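Local coordinates for sulfur oxygenase/reductase (Halothiobacillus neapolitanus, PDB 6QPA), which oxidises and reduces elemental sulfur as an oxygen-dependent sulfur oxygenase reductase, using a mononuclear iron held by a facial triad of two histidines and one carboxylate, at the interface of chains A and B and the interface of chains A and C. Coordinates in Å, arbitrary orientation; residue numbers count along the deposited sequence, not the author numbering. Chains: chain A/B/C, Sulfur oxygenase/reductase.

Contact 1: the interface of chains A and B. Residues chain A 133-134, 137, 141; chain B 148-151, 193.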
loop_
_atom_site.group_PDB
_atom_site.type_symbol
_atom_site.label_atom_id
_atom_site.label_comp_id
_atom_site.label_asym_id
_atom_site.label_seq_id
_atom_site.Cartn_x
_atom_site.Cartn_y
_atom_site.Cartn_z
ATOM N N THR A 133 -34.757 35.661 -21.260
ATOM C CA THR A 133 -35.123 35.787 -22.665
ATOM C C THR A 133 -36.422 36.559 -22.864
ATOM O O THR A 133 -36.752 36.898 -24.009
ATOM C CB THR A 133 -35.206 34.401 -23.336
ATOM O OG1 THR A 133 -36.074 33.548 -22.595
ATOM C CG2 THR A 133 -33.819 33.758 -23.420
ATOM N N ASP A 134 -37.154 36.864 -21.781
ATOM C CA ASP A 134 -38.317 37.743 -21.853
ATOM C C ASP A 134 -37.958 39.221 -21.745
ATOM O O ASP A 134 -38.792 40.083 -22.061
ATOM C CB ASP A 134 -39.313 37.419 -20.735
ATOM C CG ASP A 134 -39.795 35.975 -20.780
ATOM O OD1 ASP A 134 -39.903 35.423 -21.888
ATOM O OD2 ASP A 134 -40.070 35.391 -19.710
ATOM N N GLN A 137 -38.384 41.865 -24.725
ATOM C CA GLN A 137 -39.775 42.137 -25.077
ATOM C C GLN A 137 -40.494 42.938 -23.988
ATOM O O GLN A 137 -41.325 43.813 -24.291
ATOM C CB GLN A 137 -40.506 40.832 -25.358
ATOM C CG GLN A 137 -41.987 41.023 -25.458
ATOM C CD GLN A 137 -42.681 39.820 -26.046
ATOM O OE1 GLN A 137 -43.376 39.098 -25.346
ATOM N NE2 GLN A 137 -42.527 39.625 -27.351
ATOM N N ASP A 141 -42.206 46.403 -24.784
ATOM C CA ASP A 141 -43.617 46.626 -24.487
ATOM C C ASP A 141 -43.789 47.798 -23.534
ATOM O O ASP A 141 -44.720 48.598 -23.683
ATOM C CB ASP A 141 -44.230 45.366 -23.881
ATOM C CG ASP A 141 -44.315 44.216 -24.874
ATOM O OD1 ASP A 141 -44.007 44.412 -26.075
ATOM O OD2 ASP A 141 -44.646 43.097 -24.426
ATOM N N ARG B 148 -42.852 44.821 -32.537
ATOM C CA ARG B 148 -42.674 44.292 -31.196
ATOM C C ARG B 148 -41.336 43.562 -31.104
ATOM O O ARG B 148 -40.908 42.913 -32.058
ATOM C CB ARG B 148 -43.814 43.349 -30.843
ATOM C CG ARG B 148 -43.880 43.091 -29.377
ATOM C CD ARG B 148 -45.048 42.226 -29.021
ATOM N NE ARG B 148 -45.161 42.121 -27.574
ATOM C CZ ARG B 148 -45.867 41.197 -26.946
ATOM N NH1 ARG B 148 -46.528 40.284 -27.644
ATOM N NH2 ARG B 148 -45.902 41.187 -25.617
ATOM N N VAL B 149 -40.653 43.723 -29.976
ATOM C CA VAL B 149 -39.410 42.974 -29.726
ATOM C C VAL B 149 -39.755 41.509 -29.475
ATOM O O VAL B 149 -40.630 41.220 -28.637
ATOM C CB VAL B 149 -38.660 43.566 -28.533
ATOM C CG1 VAL B 149 -37.356 42.797 -28.294
ATOM C CG2 VAL B 149 -38.389 45.039 -28.756
ATOM N N PRO B 150 -39.107 40.552 -30.134
ATOM C CA PRO B 150 -39.466 39.147 -29.919
ATOM C C PRO B 150 -38.920 38.612 -28.597
ATOM O O PRO B 150 -38.037 39.195 -27.969
ATOM C CB PRO B 150 -38.811 38.434 -31.109
ATOM C CG PRO B 150 -37.618 39.275 -31.414
ATOM C CD PRO B 150 -38.078 40.705 -31.178
ATOM N N LYS B 151 -39.449 37.451 -28.195
ATOM C CA LYS B 151 -38.711 36.623 -27.251
ATOM C C LYS B 151 -37.358 36.276 -27.866
ATOM O O LYS B 151 -37.232 36.129 -29.080
ATOM C CB LYS B 151 -39.471 35.330 -26.944
ATOM C CG LYS B 151 -40.867 35.567 -26.332
ATOM C CD LYS B 151 -40.770 36.431 -25.062
ATOM C CE LYS B 151 -42.097 36.365 -24.275
ATOM N NZ LYS B 151 -42.152 35.045 -23.563
ATOM N N MET B 193 -41.111 31.340 -22.153
ATOM C CA MET B 193 -41.683 30.730 -23.341
ATOM C C MET B 193 -41.213 31.498 -24.567
ATOM O O MET B 193 -41.596 32.657 -24.770
ATOM C CB MET B 193 -43.206 30.719 -23.356
ATOM C CG MET B 193 -43.565 30.214 -24.802
ATOM S SD MET B 193 -45.184 29.714 -25.197
ATOM C CE MET B 193 -45.258 28.153 -24.383
HETATM O O HOH W 1 -37.540 39.130 -25.257
HETATM O O HOH W 2 -41.677 45.210 -27.765
#

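Contact 2: the interface of chains A and C. Residues chain A 115, 211, 234-235, 245-246; chain C 168, 290-291.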
loop_
_atom_site.group_PDB
_atom_site.type_symbol
_atom_site.label_atom_id
_atom_site.label_comp_id
_atom_site.label_asym_id
_atom_site.label_seq_id
_atom_site.Cartn_x
_atom_site.Cartn_y
_atom_site.Cartn_z
ATOM N N TRP A 115 -48.697 25.036 9.872
ATOM C CA TRP A 115 -49.530 26.089 10.434
ATOM C C TRP A 115 -49.820 27.027 9.278
ATOM O O TRP A 115 -48.891 27.487 8.614
ATOM C CB TRP A 115 -48.816 26.797 11.587
ATOM C CG TRP A 115 -49.626 27.805 12.337
ATOM C CD1 TRP A 115 -49.393 29.151 12.408
ATOM C CD2 TRP A 115 -50.784 27.551 13.163
ATOM N NE1 TRP A 115 -50.333 29.750 13.226
ATOM C CE2 TRP A 115 -51.202 28.791 13.690
ATOM C CE3 TRP A 115 -51.513 26.390 13.496
ATOM C CZ2 TRP A 115 -52.303 28.908 14.547
ATOM C CZ3 TRP A 115 -52.623 26.507 14.326
ATOM C CH2 TRP A 115 -53.003 27.761 14.851
ATOM N N GLN A 211 -55.518 20.907 12.061
ATOM C CA GLN A 211 -56.067 21.013 13.414
ATOM C C GLN A 211 -57.506 20.507 13.367
ATOM O O GLN A 211 -58.442 21.280 13.190
ATOM C CB GLN A 211 -55.979 22.449 13.930
ATOM C CG GLN A 211 -54.548 22.926 14.180
ATOM C CD GLN A 211 -53.846 22.240 15.366
ATOM O OE1 GLN A 211 -52.632 22.365 15.521
ATOM N NE2 GLN A 211 -54.604 21.541 16.210
ATOM N N ASN A 234 -62.479 21.728 15.619
ATOM C CA ASN A 234 -63.069 22.254 16.846
ATOM C C ASN A 234 -63.996 23.434 16.569
ATOM O O ASN A 234 -64.650 23.925 17.489
ATOM C CB ASN A 234 -61.965 22.648 17.840
ATOM C CG ASN A 234 -61.290 21.435 18.484
ATOM O OD1 ASN A 234 -61.881 20.353 18.559
ATOM N ND2 ASN A 234 -60.044 21.605 18.932
ATOM N N TYR A 235 -64.074 23.883 15.319
ATOM C CA TYR A 235 -65.009 24.914 14.890
ATOM C C TYR A 235 -66.146 24.348 14.039
ATOM O O TYR A 235 -66.777 25.091 13.281
ATOM C CB TYR A 235 -64.235 25.994 14.132
ATOM C CG TYR A 235 -63.316 26.791 15.027
ATOM C CD1 TYR A 235 -63.808 27.847 15.822
ATOM C CD2 TYR A 235 -61.979 26.437 15.160
ATOM C CE1 TYR A 235 -62.957 28.569 16.668
ATOM C CE2 TYR A 235 -61.128 27.134 15.999
ATOM C CZ TYR A 235 -61.614 28.194 16.748
ATOM O OH TYR A 235 -60.740 28.854 17.569
ATOM N N ILE A 245 -59.965 30.149 12.969
ATOM C CA ILE A 245 -59.053 30.435 14.070
ATOM C C ILE A 245 -58.710 31.919 13.993
ATOM O O ILE A 245 -58.360 32.410 12.916
ATOM C CB ILE A 245 -57.806 29.544 13.985
ATOM C CG1 ILE A 245 -58.195 28.074 14.126
ATOM C CG2 ILE A 245 -56.772 29.925 15.048
ATOM C CD1 ILE A 245 -57.022 27.134 13.799
ATOM N N PRO A 246 -58.866 32.674 15.080
ATOM C CA PRO A 246 -58.540 34.112 15.051
ATOM C C PRO A 246 -57.064 34.350 14.759
ATOM O O PRO A 246 -56.208 33.511 15.053
ATOM C CB PRO A 246 -58.897 34.592 16.463
ATOM C CG PRO A 246 -59.822 33.545 17.007
ATOM C CD PRO A 246 -59.417 32.247 16.374
ATOM N N MET C 168 -58.259 27.639 22.618
ATOM C CA MET C 168 -59.308 28.483 22.046
ATOM C C MET C 168 -59.799 29.532 23.042
ATOM O O MET C 168 -59.938 29.269 24.242
ATOM C CB MET C 168 -60.506 27.637 21.595
ATOM C CG MET C 168 -60.156 26.578 20.533
ATOM S SD MET C 168 -61.415 25.283 20.371
ATOM C CE MET C 168 -62.781 26.197 19.686
ATOM N N LEU C 290 -58.270 23.172 21.714
ATOM C CA LEU C 290 -57.033 23.687 21.149
ATOM C C LEU C 290 -57.283 24.383 19.822
ATOM O O LEU C 290 -58.031 23.875 18.975
ATOM C CB LEU C 290 -56.021 22.559 20.926
ATOM C CG LEU C 290 -55.646 21.755 22.167
ATOM C CD1 LEU C 290 -54.553 20.769 21.797
ATOM C CD2 LEU C 290 -55.194 22.703 23.273
ATOM N N ASP C 291 -56.640 25.543 19.650
ATOM C CA ASP C 291 -56.385 26.083 18.313
ATOM C C ASP C 291 -55.124 25.500 17.690
ATOM O O ASP C 291 -55.055 25.354 16.462
ATOM C CB ASP C 291 -56.242 27.606 18.345
ATOM C CG ASP C 291 -57.567 28.294 18.385
ATOM O OD1 ASP C 291 -58.536 27.710 17.850
ATOM O OD2 ASP C 291 -57.636 29.417 18.915
#

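Contact 3: the interface of chains A and C. Residues chain A 107, 110, 113-114, 210; chain C 58-62.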
loop_
_atom_site.group_PDB
_atom_site.type_symbol
_atom_site.label_atom_id
_atom_site.label_comp_id
_atom_site.label_asym_id
_atom_site.label_seq_id
_atom_site.Cartn_x
_atom_site.Cartn_y
_atom_site.Cartn_z
ATOM N N LEU A 107 -45.861 13.981 5.681
ATOM C CA LEU A 107 -45.660 14.049 7.127
ATOM C C LEU A 107 -44.420 13.286 7.580
ATOM O O LEU A 107 -43.883 13.590 8.650
ATOM C CB LEU A 107 -46.901 13.536 7.882
ATOM C CG LEU A 107 -48.161 14.430 7.947
ATOM C CD1 LEU A 107 -49.275 13.798 8.783
ATOM C CD2 LEU A 107 -47.883 15.850 8.461
ATOM N N VAL A 110 -41.889 15.940 8.045
ATOM C CA VAL A 110 -42.292 17.122 8.805
ATOM C C VAL A 110 -41.795 17.000 10.243
ATOM O O VAL A 110 -42.000 15.977 10.909
ATOM C CB VAL A 110 -43.822 17.318 8.751
ATOM C CG1 VAL A 110 -44.275 18.390 9.730
ATOM C CG2 VAL A 110 -44.249 17.699 7.336
ATOM N N GLY A 113 -45.127 21.964 12.296
ATOM C CA GLY A 113 -46.173 22.398 11.392
ATOM C C GLY A 113 -47.037 21.245 10.905
ATOM O O GLY A 113 -46.924 20.123 11.397
ATOM N N PRO A 114 -47.911 21.491 9.904
ATOM C CA PRO A 114 -48.092 22.780 9.225
ATOM C C PRO A 114 -48.922 23.743 10.068
ATOM O O PRO A 114 -49.696 23.305 10.917
ATOM C CB PRO A 114 -48.840 22.402 7.946
ATOM C CG PRO A 114 -49.720 21.297 8.393
ATOM C CD PRO A 114 -48.878 20.496 9.407
ATOM N N PHE A 210 -54.018 21.302 9.760
ATOM C CA PHE A 210 -54.195 19.938 10.246
ATOM C C PHE A 210 -54.713 19.914 11.690
ATOM O O PHE A 210 -54.375 19.027 12.478
ATOM C CB PHE A 210 -52.890 19.151 10.111
ATOM C CG PHE A 210 -53.094 17.720 9.776
ATOM C CD1 PHE A 210 -53.619 17.361 8.546
ATOM C CD2 PHE A 210 -52.768 16.727 10.684
ATOM C CE1 PHE A 210 -53.811 16.036 8.227
ATOM C CE2 PHE A 210 -52.957 15.396 10.372
ATOM C CZ PHE A 210 -53.480 15.049 9.145
ATOM N N GLY C 58 -46.208 9.511 13.813
ATOM C CA GLY C 58 -46.012 9.938 12.442
ATOM C C GLY C 58 -46.562 11.311 12.121
ATOM O O GLY C 58 -46.348 11.796 11.006
ATOM N N ARG C 59 -47.295 11.934 13.050
ATOM C CA ARG C 59 -47.755 13.302 12.839
ATOM C C ARG C 59 -46.572 14.239 12.596
ATOM O O ARG C 59 -46.682 15.202 11.831
ATOM C CB ARG C 59 -48.588 13.752 14.047
ATOM C CG ARG C 59 -48.925 15.242 14.114
ATOM C CD ARG C 59 -49.877 15.658 13.000
ATOM N NE ARG C 59 -50.210 17.082 13.053
ATOM C CZ ARG C 59 -49.486 18.043 12.484
ATOM N NH1 ARG C 59 -48.378 17.735 11.811
ATOM N NH2 ARG C 59 -49.867 19.316 12.592
ATOM N N TYR C 60 -45.437 13.966 13.236
ATOM C CA TYR C 60 -44.185 14.655 12.956
ATOM C C TYR C 60 -43.123 13.618 12.605
ATOM O O TYR C 60 -42.115 13.478 13.309
ATOM C CB TYR C 60 -43.777 15.516 14.153
ATOM C CG TYR C 60 -44.882 16.441 14.584
ATOM C CD1 TYR C 60 -45.182 17.575 13.841
ATOM C CD2 TYR C 60 -45.653 16.166 15.710
ATOM C CE1 TYR C 60 -46.209 18.424 14.214
ATOM C CE2 TYR C 60 -46.696 17.013 16.091
ATOM C CZ TYR C 60 -46.962 18.144 15.335
ATOM O OH TYR C 60 -47.973 19.008 15.699
ATOM N N GLY C 61 -43.355 12.880 11.515
ATOM C CA GLY C 61 -42.520 11.748 11.138
ATOM C C GLY C 61 -41.124 12.118 10.697
ATOM O O GLY C 61 -40.277 11.228 10.590
ATOM N N GLY C 62 -40.873 13.398 10.408
ATOM C CA GLY C 62 -39.519 13.829 10.142
ATOM C C GLY C 62 -38.673 13.971 11.381
ATOM O O GLY C 62 -37.452 14.122 11.283
HETATM O O HOH W 3 -52.098 19.076 14.083
#

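Contact 1: the interface of chains A and B
Two salt bridges, A:Asp141 with B:Arg148 and A:Asp134 with B:Lys151, flank A:Gln137 where helix 135-144 and the 3-10 helix 132-134 before it lie against the loop 148-151 of chain B. The first is a side-on grip: B:Arg148 NE reaches A:Asp141 OD1 at 3.0 Å and NH2 reaches OD2 at 2.6 Å. Both oxygens are met on their syn sides and both bonds are nearly straight, although the carboxylate is turned 26° from the guanidinium plane. The second bridge is less regular, since the B:Lys151 ammonium NZ meets A:Asp134 OD1 at 2.8 Å from above the carboxylate plane. The lysine chain, bent near its base and again at its tip, brings NZ there, and its bond to B:Met193 O within chain B helps to position it.

Stacking and amide bonding meet at A:Gln137. Its CG is anti to the backbone N (chi1 169°), and the extended chain lays the amide over one guanidinium face of B:Arg148, with the planes 10° apart and A:Gln137 CD 3.6 Å from B:Arg148 CZ. From this position A:Gln137 NE2 donates to the backbone carbonyl B:Val149 O at 2.8 Å, within both the amide and the carbonyl planes.

Water completes the patch. One molecule links B:Val149 N to A:Asp141 OD1, the oxygen already held by B:Arg148 NE. Another joins A:Thr133 O and A:Gln137 N to B:Pro150 O, and its oxygen lies 2.8 Å from B:Pro150 O.

Contact 2: the interface of chains A and C
C:Asp291 puts its carboxylate at the rim of the A:Tyr235 ring, and this pair forms the tight part of the contact. The phenol A:Tyr235 OH donates to C:Asp291 OD1 at 2.5 Å, a short bond that uses the syn lone pair of the acceptor. The ring and carboxylate planes are 14° apart, nearly coplanar, and OD1 lies in plane at the ring edge. A:Ile245 runs past the aspartate in the opposite direction, with A:Ile245 CG2 3.8 Å from the carboxyl carbon C:Asp291 CG.

The A:Tyr235 ring is also covered on one face: C:Met168, bent at chi3 (68°), comes tip to tip with it and sets its methyl C:Met168 CE 3.7 Å from A:Tyr235 CZ, toward the rim. The sulfur SD rests against A:Asn234 CB. A:Asn234 ND2 donates to the backbone C:Leu290 O at 3.0 Å, on a carbonyl lone pair.

The carbonyl C:Asp291 O is lined mainly by carbon: A:Gln211 CG lies 3.4 Å away, and the A:Trp115 ring edge faces it in plane. The loose side is A:Pro246, which hides little surface, its A:Pro246 CD 4.2 Å from C:Asp291 OD2. Polar pairing and methyl cover probably hold the loop around C:Asp291 against chain A, and the two-fold twin repeats this, probably helping to join the dimeric unit of the 24-subunit assembly.

Contact 3: the interface of chains A and C
The turn that follows the 3-10 helix 56-58 of chain C docks on the 3-10 helix 106-109 of chain A and the short strands 110 and 113-115 after it, with C:Arg59 hiding the largest surface of the residues here. Its CG is anti to the backbone N (chi1 169°), and the bend at chi2 (67°) directs the guanidinium toward A:Gly113, the residue before the cis peptide bond of A:Pro114. C:Arg59 NH1 donates to A:Gly113 O at 2.8 Å, near the guanidinium plane, and the bond from C:Arg59 NH2 to the same oxygen, at 3.3 Å, is weak.

Both guanidinium faces have neighbours. One is covered from within chain C, by the phenol OH of the neighbouring C:Tyr60, which lies over its centre 3.6 Å above the plane. Toward the rim of the other comes A:Phe210, whose ring stands 80° to the guanidinium, with A:Phe210 CD2 3.5 Å from C:Arg59 NE; this is a steep approach and not a parallel stack. The A:Leu107 methyl CD2 lies 3.6 Å from the backbone carbonyl C:Arg59 O.

Backbone bonds continue along the turn. C:Gly62 N donates to A:Val110 O at 2.9 Å, and C:Gly61 N makes a weak bond to A:Leu107 O. At the guanidinium edge, a water takes up both C:Arg59 NE and NH2 and passes the link on to the carbonyl A:Phe210 O, 2.8 Å from the water oxygen.

Contact 2 and contact 3 belong to the same two-fold interface of chains A and C, with centres of their C-alpha atoms about 17 Å apart. Chain A ties them through sequence neighbours: strand 113-115 supplies A:Gly113 and A:Pro114 to contact 3 and A:Trp115 to contact 2, while A:Phe210 and the adjoining A:Gln211 are divided the same way. Between C-alpha centres, contact 1 lies about 48 Å from contact 2 and 44 Å from contact 3, in the interface with chain B, which is not an exact two-fold. One subunit thus joins different neighbours through separate surfaces, consistent with building a 24-subunit assembly.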